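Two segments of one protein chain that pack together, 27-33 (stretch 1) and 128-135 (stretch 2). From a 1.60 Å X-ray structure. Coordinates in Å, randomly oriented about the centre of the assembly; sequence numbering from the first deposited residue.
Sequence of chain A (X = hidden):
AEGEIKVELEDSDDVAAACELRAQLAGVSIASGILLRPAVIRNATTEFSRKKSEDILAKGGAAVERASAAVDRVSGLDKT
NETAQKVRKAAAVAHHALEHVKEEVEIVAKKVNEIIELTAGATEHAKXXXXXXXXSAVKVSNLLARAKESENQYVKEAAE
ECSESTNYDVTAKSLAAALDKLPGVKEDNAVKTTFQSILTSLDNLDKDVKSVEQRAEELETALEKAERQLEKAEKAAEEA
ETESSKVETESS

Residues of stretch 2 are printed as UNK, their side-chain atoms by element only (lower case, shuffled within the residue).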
ATOM      1  N   GLY A  27      15.663  16.342  -0.567  1.00 18.10           N
ATOM      2  CA  GLY A  27      15.403  15.065   0.082  1.00 17.00           C
ATOM      3  C   GLY A  27      14.009  14.489  -0.181  1.00 17.73           C
ATOM      4  O   GLY A  27      13.720  13.416   0.295  1.00 17.94           O
ATOM      5  N   VAL A  28      13.176  15.135  -0.998  1.00 16.85           N
ATOM      6  CA  VAL A  28      11.847  14.606  -1.307  1.00 16.37           C
ATOM      7  C   VAL A  28      11.956  13.301  -2.122  1.00 17.61           C
ATOM      8  O   VAL A  28      11.174  12.379  -1.873  1.00 16.76           O
ATOM      9  CB  VAL A  28      11.009  15.650  -2.096  1.00 16.95           C
ATOM     10  CG1 VAL A  28       9.735  14.989  -2.664  1.00 18.17           C
ATOM     11  CG2 VAL A  28      10.670  16.816  -1.120  1.00 17.38           C
ATOM     12  N   SER A  29      12.939  13.232  -3.017  1.00 19.02           N
ATOM     13  CA  SER A  29      13.075  12.007  -3.835  1.00 18.85           C
ATOM     14  C   SER A  29      13.299  10.783  -2.923  1.00 19.47           C
ATOM     15  O   SER A  29      12.576   9.774  -3.020  1.00 19.06           O
ATOM     16  CB  SER A  29      14.234  12.184  -4.814  1.00 21.97           C
ATOM     17  OG  SER A  29      14.364  11.015  -5.615  1.00 24.70           O
ATOM     18  N   ILE A  30      14.311  10.894  -2.054  1.00 19.91           N
ATOM     19  CA  ILE A  30      14.493   9.707  -1.226  1.00 22.24           C
ATOM     20  C   ILE A  30      13.347   9.490  -0.212  1.00 20.12           C
ATOM     21  O   ILE A  30      12.965   8.347   0.027  1.00 19.58           O
ATOM     22  CB  ILE A  30      15.910   9.620  -0.624  1.00 26.78           C
ATOM     23  CG1 ILE A  30      15.960  10.157   0.733  1.00 30.85           C
ATOM     24  CG2 ILE A  30      17.053   9.858  -1.624  1.00 31.72           C
ATOM     25  CD1 ILE A  30      16.110   8.825   1.390  1.00 32.07           C
ATOM     26  N   ALA A  31      12.744  10.559   0.338  1.00 18.34           N
ATOM     27  CA  ALA A  31      11.569  10.398   1.200  1.00 16.51           C
ATOM     28  C   ALA A  31      10.449   9.640   0.512  1.00 16.23           C
ATOM     29  O   ALA A  31       9.803   8.777   1.105  1.00 17.27           O
ATOM     30  CB  ALA A  31      11.059  11.743   1.677  1.00 17.75           C
ATOM     31  N   SER A  32      10.215   9.973  -0.748  1.00 17.16           N
ATOM     32  CA  SER A  32       9.090   9.323  -1.498  1.00 17.26           C
ATOM     33  C   SER A  32       9.413   7.852  -1.747  1.00 17.32           C
ATOM     34  O   SER A  32       8.528   7.030  -1.661  1.00 18.29           O
ATOM     35  CB  SER A  32       8.829  10.122  -2.797  1.00 19.04           C
ATOM     36  OG  SER A  32       9.852   9.933  -3.721  1.00 22.00           O
ATOM     37  N   GLY A  33      10.660   7.531  -2.071  1.00 18.52           N
ATOM     38  CA  GLY A  33      10.984   6.095  -2.238  1.00 19.26           C
ATOM     39  C   GLY A  33      10.885   5.333  -0.938  1.00 20.54           C
ATOM     40  O   GLY A  33      10.427   4.178  -0.947  1.00 21.53           O
ATOM     41  N   UNK A 128       5.563  11.703  -8.970  1.00 19.34           N
ATOM     42  CA  UNK A 128       5.254  13.149  -8.991  1.00 19.70           C
ATOM     43  C   UNK A 128       5.938  13.959  -7.905  1.00 18.79           C
ATOM     44  O   UNK A 128       6.505  15.047  -8.199  1.00 18.85           O
ATOM     45  N   UNK A 129       6.002  13.390  -6.682  1.00 18.54           N
ATOM     46  CA  UNK A 129       6.685  14.087  -5.567  1.00 17.64           C
ATOM     47  C   UNK A 129       8.156  14.234  -5.949  1.00 17.66           C
ATOM     48  O   UNK A 129       8.718  15.349  -5.818  1.00 19.07           O
ATOM     49  c   UNK A 129       6.503  13.297  -4.274  1.00 17.85           C
ATOM     50  N   UNK A 130       8.802  13.170  -6.425  1.00 18.69           N
ATOM     51  CA  UNK A 130      10.219  13.274  -6.841  1.00 20.52           C
ATOM     52  C   UNK A 130      10.438  14.298  -7.932  1.00 21.32           C
ATOM     53  O   UNK A 130      11.371  15.094  -7.848  1.00 21.29           O
ATOM     54  c   UNK A 130      12.114  12.006  -7.945  1.00 24.56           C
ATOM     55  c   UNK A 130      13.913  10.659  -9.060  1.00 29.77           C
ATOM     56  c   UNK A 130      10.736  11.905  -7.302  1.00 22.65           C
ATOM     57  c   UNK A 130      12.556  10.606  -8.351  1.00 26.94           C
ATOM     58  n   UNK A 130      14.944  11.462  -8.284  1.00 30.92           N
ATOM     59  N   UNK A 131       9.604  14.283  -8.985  1.00 20.67           N
ATOM     60  CA  UNK A 131       9.865  15.164 -10.130  1.00 21.01           C
ATOM     61  C   UNK A 131       9.780  16.616  -9.656  1.00 21.41           C
ATOM     62  O   UNK A 131      10.621  17.463 -10.036  1.00 22.62           O
ATOM     63  c   UNK A 131       8.850  14.885 -11.218  1.00 22.66           C
ATOM     64  N   UNK A 132       8.764  16.906  -8.826  1.00 19.34           N
ATOM     65  CA  UNK A 132       8.526  18.292  -8.372  1.00 20.23           C
ATOM     66  C   UNK A 132       9.528  18.726  -7.273  1.00 18.99           C
ATOM     67  O   UNK A 132       9.978  19.886  -7.270  1.00 20.17           O
ATOM     68  c   UNK A 132       6.120  18.523  -9.067  1.00 22.41           C
ATOM     69  n   UNK A 132       5.400  17.468  -9.324  1.00 26.92           N
ATOM     70  o   UNK A 132       6.094  19.504  -9.761  1.00 26.18           O
ATOM     71  c   UNK A 132       7.082  18.428  -7.908  1.00 19.65           C
ATOM     72  N   UNK A 133       9.948  17.814  -6.392  1.00 17.96           N
ATOM     73  CA  UNK A 133      11.018  18.108  -5.428  1.00 17.54           C
ATOM     74  C   UNK A 133      12.341  18.358  -6.098  1.00 18.66           C
ATOM     75  O   UNK A 133      12.982  19.376  -5.778  1.00 18.86           O
ATOM     76  N   UNK A 134      12.686  17.564  -7.102  1.00 18.59           N
ATOM     77  CA  UNK A 134      13.959  17.807  -7.825  1.00 21.32           C
ATOM     78  C   UNK A 134      13.926  19.123  -8.573  1.00 22.22           C
ATOM     79  O   UNK A 134      14.884  19.915  -8.516  1.00 22.24           O
ATOM     80  o   UNK A 134      14.928  15.357  -6.909  1.00 27.33           O
ATOM     81  c   UNK A 134      14.221  16.666  -8.803  1.00 22.92           C
ATOM     82  c   UNK A 134      14.636  15.404  -8.128  1.00 26.73           C
ATOM     83  o   UNK A 134      14.665  14.355  -8.841  1.00 29.05           O
ATOM     84  N   UNK A 135      12.803  19.404  -9.230  1.00 20.32           N
ATOM     85  CA  UNK A 135      12.735  20.610 -10.069  1.00 22.03           C
ATOM     86  C   UNK A 135      12.749  21.840  -9.203  1.00 22.67           C
ATOM     87  O   UNK A 135      13.410  22.822  -9.547  1.00 22.84           O
ATOM     88  c   UNK A 135      11.465  20.613 -10.909  1.00 23.93           C
TER
HETATM   89  O   HOH W   1      13.650  15.586  -4.487  1.00 19.10           O

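Position 128 has no side-chain atoms beyond CA, and nothing of it reaches stretch 1; it is Gly 128. Position 129 carries a single carbon, directed toward the other helix. That carbon lies 4.0 Å from Val 28 CG1 and 4.2 Å from Ser 32 CB, while the backbone O of 129 is 3.3 Å from Val 28 CG1. One carbon alone identifies Ala 129.

At position 130 four carbons run in an unbranched row and end in a nitrogen, which approaches Ser 29 OG to 2.8 Å. A chain of this length and ending is that of a lysine, Lys 130. Its first three chi angles are all t, so the chain is extended, and chi4 turns to p at the end. Lys 130 NZ donates a hydrogen bond to Ser 29 OG.

Position 131 again has one carbon, but it points away from stretch 1 and touches none of it: Ala 131. Position 132 has two carbons, the second carrying one oxygen and one nitrogen, the pattern of an amide, hence Asn 132. Its end leads away from stretch 1, and ND2 donates instead to the backbone O of Gly 128 at 2.9 Å, within its own helix.

Position 133 lacks side-chain atoms, and its CA comes 4.1 Å from Val 28 CB. An ideal CB here would lie 2.7 Å from Val 28 CB, a clash; the residue is Gly 133. At position 134 two carbons are present, the second bearing two oxygens, a carboxylate: Asp 134. OD2 forms a salt bridge with Lys 130 NZ at 3.0 Å, and OD1 stands 3.9 Å from Ser 29 CB. Position 135 has one carbon, far from stretch 1, and is Ala 135.

The two helices run nearly antiparallel, at 167°, with their axes 8.2 Å apart at closest approach. Glycine at 133 leaves room for Val 28, which packs against its bare CA and against Ala 129; the CA atoms of Ser 29 and Lys 130 are 4.3 Å apart. Beside this apolar contact lies a polar cluster in which Lys 130 NZ joins Ser 29 OG to the carboxylate of Asp 134. A water extends the link, accepting from Ser 29 N at 2.9 Å and donating to Asp 134 OD1 at 2.7 Å. Ser 32, by contrast, turns its OG to Ser 29 O, 2.8 Å away, satisfying its hydroxyl within its own helix while its CB meets Ala 129.

Stretch 2 (128-135) GAKANGDA
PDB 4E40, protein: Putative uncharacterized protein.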